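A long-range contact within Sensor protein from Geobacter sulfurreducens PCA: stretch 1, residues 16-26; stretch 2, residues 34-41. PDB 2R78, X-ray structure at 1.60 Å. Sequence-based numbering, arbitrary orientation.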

# COMPACT_ATOMS: atom_id res chain seq x y z
N LEU B 16 -6.95 -0.03 1.69
CA LEU B 16 -5.62 -0.15 1.09
C LEU B 16 -5.17 -1.62 1.09
O LEU B 16 -4.59 -2.11 0.10
N PHE B 17 -5.43 -2.32 2.19
CA PHE B 17 -5.10 -3.75 2.28
C PHE B 17 -5.81 -4.53 1.17
O PHE B 17 -5.18 -5.28 0.42
N GLU B 18 -7.12 -4.33 1.04
CA GLU B 18 -7.89 -4.98 -0.03
C GLU B 18 -7.38 -4.63 -1.44
O GLU B 18 -7.25 -5.51 -2.29
N HIS B 19 -7.11 -3.34 -1.67
CA HIS B 19 -6.95 -2.84 -3.05
C HIS B 19 -5.49 -2.66 -3.53
O HIS B 19 -5.24 -2.37 -4.70
N ALA B 20 -4.54 -2.79 -2.62
CA ALA B 20 -3.13 -2.55 -2.96
C ALA B 20 -2.74 -3.51 -4.08
O ALA B 20 -3.19 -4.64 -4.11
N ILE B 21 -1.95 -3.04 -5.05
CA ILE B 21 -1.38 -3.95 -6.08
C ILE B 21 -0.17 -4.70 -5.48
O ILE B 21 0.07 -5.89 -5.77
N ASP B 22 0.58 -4.02 -4.63
CA ASP B 22 1.64 -4.68 -3.88
C ASP B 22 1.07 -5.65 -2.85
O ASP B 22 -0.05 -5.48 -2.34
N GLY B 23 1.85 -6.69 -2.57
CA GLY B 23 1.52 -7.62 -1.51
C GLY B 23 1.68 -6.98 -0.14
O GLY B 23 2.61 -6.21 0.10
N ILE B 24 0.76 -7.30 0.77
CA ILE B 24 0.87 -6.81 2.15
C ILE B 24 0.59 -8.00 3.06
O ILE B 24 -0.35 -8.75 2.84
N PHE B 25 1.44 -8.18 4.07
CA PHE B 25 1.26 -9.24 5.03
C PHE B 25 1.46 -8.70 6.44
O PHE B 25 2.15 -7.69 6.65
N ILE B 26 0.81 -9.35 7.39
CA ILE B 26 1.01 -9.05 8.80
C ILE B 26 1.53 -10.29 9.45
O ILE B 26 0.99 -11.35 9.18
N LEU B 34 -0.25 -13.71 10.15
CA LEU B 34 -1.56 -13.37 10.76
C LEU B 34 -2.61 -12.89 9.74
O LEU B 34 -3.84 -13.15 9.88
N ASP B 35 -2.15 -12.19 8.71
CA ASP B 35 -3.04 -11.81 7.61
C ASP B 35 -2.23 -11.58 6.35
O ASP B 35 -1.00 -11.36 6.42
N VAL B 36 -2.90 -11.67 5.20
CA VAL B 36 -2.29 -11.52 3.88
C VAL B 36 -3.33 -10.97 2.93
O VAL B 36 -4.51 -11.35 2.98
N ASN B 37 -2.91 -10.05 2.07
CA ASN B 37 -3.89 -9.38 1.24
C ASN B 37 -4.19 -10.11 -0.07
O ASN B 37 -3.49 -11.07 -0.44
N PRO B 38 -5.24 -9.69 -0.77
CA PRO B 38 -5.52 -10.42 -2.00
C PRO B 38 -4.36 -10.47 -3.01
O PRO B 38 -4.20 -11.49 -3.71
N ALA B 39 -3.60 -9.38 -3.11
CA ALA B 39 -2.50 -9.31 -4.07
C ALA B 39 -1.49 -10.42 -3.82
O ALA B 39 -1.02 -11.03 -4.79
N ILE B 40 -1.15 -10.70 -2.56
CA ILE B 40 -0.21 -11.81 -2.25
C ILE B 40 -0.78 -13.16 -2.60
O ILE B 40 -0.10 -14.01 -3.19
N CYS B 41 -2.03 -13.38 -2.20
CA CYS B 41 -2.69 -14.64 -2.46
C CYS B 41 -2.72 -14.94 -3.95
O CYS B 41 -2.37 -16.05 -4.37

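The contact is organized around N37, which sits where the strand of stretch 2 gives way to its helix and points its side chain toward stretch 1. With chi1 at 79° (p) and chi2 at -22°, its amide lies between the end of the first helix and the start of strand 23-26, and both of its polar atoms are used. N37 ND2 donates to F17 O (3.1 Å) and, almost linearly, to D22 O (3.2 Å), tying the last turn of the first helix to D22, the residue just before the strand. N37 OD1 accepts from I24 N at 3.0 Å and from I40 N at 3.1 Å; the latter bond caps the second helix. The backbone joins in through N37 N, which donates to I24 O (3.0 Å).

The ring of F17 packs against the CB of this asparagine. Its CA-to-CB bond runs sideways, but the t rotamer (chi1 -169°, chi2 84°) carries the ring to stretch 2, where N37 CB lies over one face, 3.6 Å from the ring centroid and 9° off the normal, in a CH-pi contact. The tip of the ring also reaches the neighbouring strand, with F17 CZ 3.4 Å from V36 C and 3.6 Å from D35 CG. D35 adopts t (chi1 -153°), and its OD1 accepts from V36 N at 2.8 Å.

Farther along, the strands run antiparallel. I26 and D35 form a hydrogen-bonded pair, I26 N to D35 O at 2.9 Å and D35 N to I26 O at 3.3 Å, with their side chains on the same face; I26 CG1 approaches D35 CB to 4.2 Å. F25 and V36 share the opposite face, F25 CB lying 3.9 Å from V36 CG1. The p rotamer of F25 (chi1 61°) leads its ring away from stretch 2, yet F25 CD2 still meets I40 CD1, 3.8 Å away at the ring edge. I40, in m,t (-76°, -155°), extends to this point while its CG1 packs 3.3 Å from G23 CA. That closeness depends on glycine: an ideal CB on G23 would fall 2.5 Å from I40 CG1, a clash.

A39 needs no rotamer to fill its place. Its methyl points toward the turn, with A39 CB 3.3 Å from I21 O and 3.5 Å from D22 O. P38, itself exposed, sets its CG 3.7 Å from E18 O. One water bridges the helix ends, donating to E18 O (2.7 Å) and A20 O (2.8 Å) and accepting a weak bond from A39 N (3.0 Å).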

# COMPACT_ATOMS: atom_id res chain seq x y z
CB LEU B 16 -4.65 0.74 1.87
CG LEU B 16 -3.23 0.89 1.36
CD1 LEU B 16 -3.20 1.26 -0.15
CD2 LEU B 16 -2.46 1.91 2.22
CB PHE B 17 -5.50 -4.26 3.66
CG PHE B 17 -5.00 -5.63 3.98
CD1 PHE B 17 -3.69 -5.79 4.48
CD2 PHE B 17 -5.80 -6.74 3.84
CE1 PHE B 17 -3.22 -7.03 4.81
CE2 PHE B 17 -5.30 -8.03 4.20
CZ PHE B 17 -4.04 -8.15 4.68
CB GLU B 18 -9.38 -4.62 0.07
CG GLU B 18 -10.14 -5.21 -1.08
CD GLU B 18 -11.63 -5.05 -1.01
OE1 GLU B 18 -12.13 -4.40 -0.07
OE2 GLU B 18 -12.31 -5.58 -1.95
CB HIS B 19 -7.73 -1.56 -3.23
CG HIS B 19 -9.21 -1.74 -3.11
ND1 HIS B 19 -9.94 -2.55 -3.96
CD2 HIS B 19 -10.10 -1.20 -2.25
CE1 HIS B 19 -11.21 -2.51 -3.61
NE2 HIS B 19 -11.34 -1.68 -2.59
CB ALA B 20 -2.24 -2.73 -1.71
CB ILE B 21 -0.96 -3.17 -7.34
CG1 ILE B 21 -2.18 -2.53 -8.01
CG2 ILE B 21 -0.28 -4.10 -8.34
CD1 ILE B 21 -2.41 -1.12 -7.56
CB ASP B 22 2.52 -3.68 -3.17
CG ASP B 22 3.46 -2.94 -4.10
OD1 ASP B 22 3.69 -3.37 -5.27
OD2 ASP B 22 3.99 -1.94 -3.62
CB ILE B 24 -0.13 -5.65 2.48
CG1 ILE B 24 0.02 -4.48 1.49
CG2 ILE B 24 0.05 -5.18 3.92
CD1 ILE B 24 -1.09 -3.42 1.59
CB PHE B 25 2.14 -10.47 4.72
CG PHE B 25 3.64 -10.22 4.74
CD1 PHE B 25 4.38 -10.37 5.90
CD2 PHE B 25 4.31 -9.88 3.56
CE1 PHE B 25 5.76 -10.16 5.89
CE2 PHE B 25 5.70 -9.68 3.56
CZ PHE B 25 6.41 -9.80 4.72
CB ILE B 26 -0.31 -8.66 9.54
CG1 ILE B 26 -1.07 -7.55 8.79
CG2 ILE B 26 -0.04 -8.22 10.96
CD1 ILE B 26 -0.31 -6.26 8.55
CB LEU B 34 -1.39 -12.28 11.81
CG LEU B 34 -0.51 -12.52 13.06
CD1 LEU B 34 -0.54 -11.34 13.95
CD2 LEU B 34 -0.94 -13.76 13.81
CB ASP B 35 -3.84 -10.55 7.98
CG ASP B 35 -5.18 -10.44 7.26
OD1 ASP B 35 -5.47 -11.27 6.33
OD2 ASP B 35 -5.94 -9.50 7.63
CB VAL B 36 -1.74 -12.84 3.26
CG1 VAL B 36 -0.52 -13.28 4.03
CG2 VAL B 36 -2.83 -13.92 3.19
CB ASN B 37 -3.53 -7.91 1.02
CG ASN B 37 -2.47 -7.70 0.01
OD1 ASN B 37 -1.67 -8.59 -0.30
ND2 ASN B 37 -2.41 -6.47 -0.49
CB PRO B 38 -6.72 -9.66 -2.57
CG PRO B 38 -7.40 -9.10 -1.37
CD PRO B 38 -6.28 -8.69 -0.46
CB ALA B 39 -1.82 -7.96 -4.05
CB ILE B 40 0.19 -11.86 -0.78
CG1 ILE B 40 1.19 -10.75 -0.51
CG2 ILE B 40 0.86 -13.26 -0.47
CD1 ILE B 40 2.14 -10.99 0.67
CB CYS B 41 -4.09 -14.61 -1.87
SG CYS B 41 -4.03 -14.49 -0.11
O HOH W 1 -4.83 -6.60 -2.93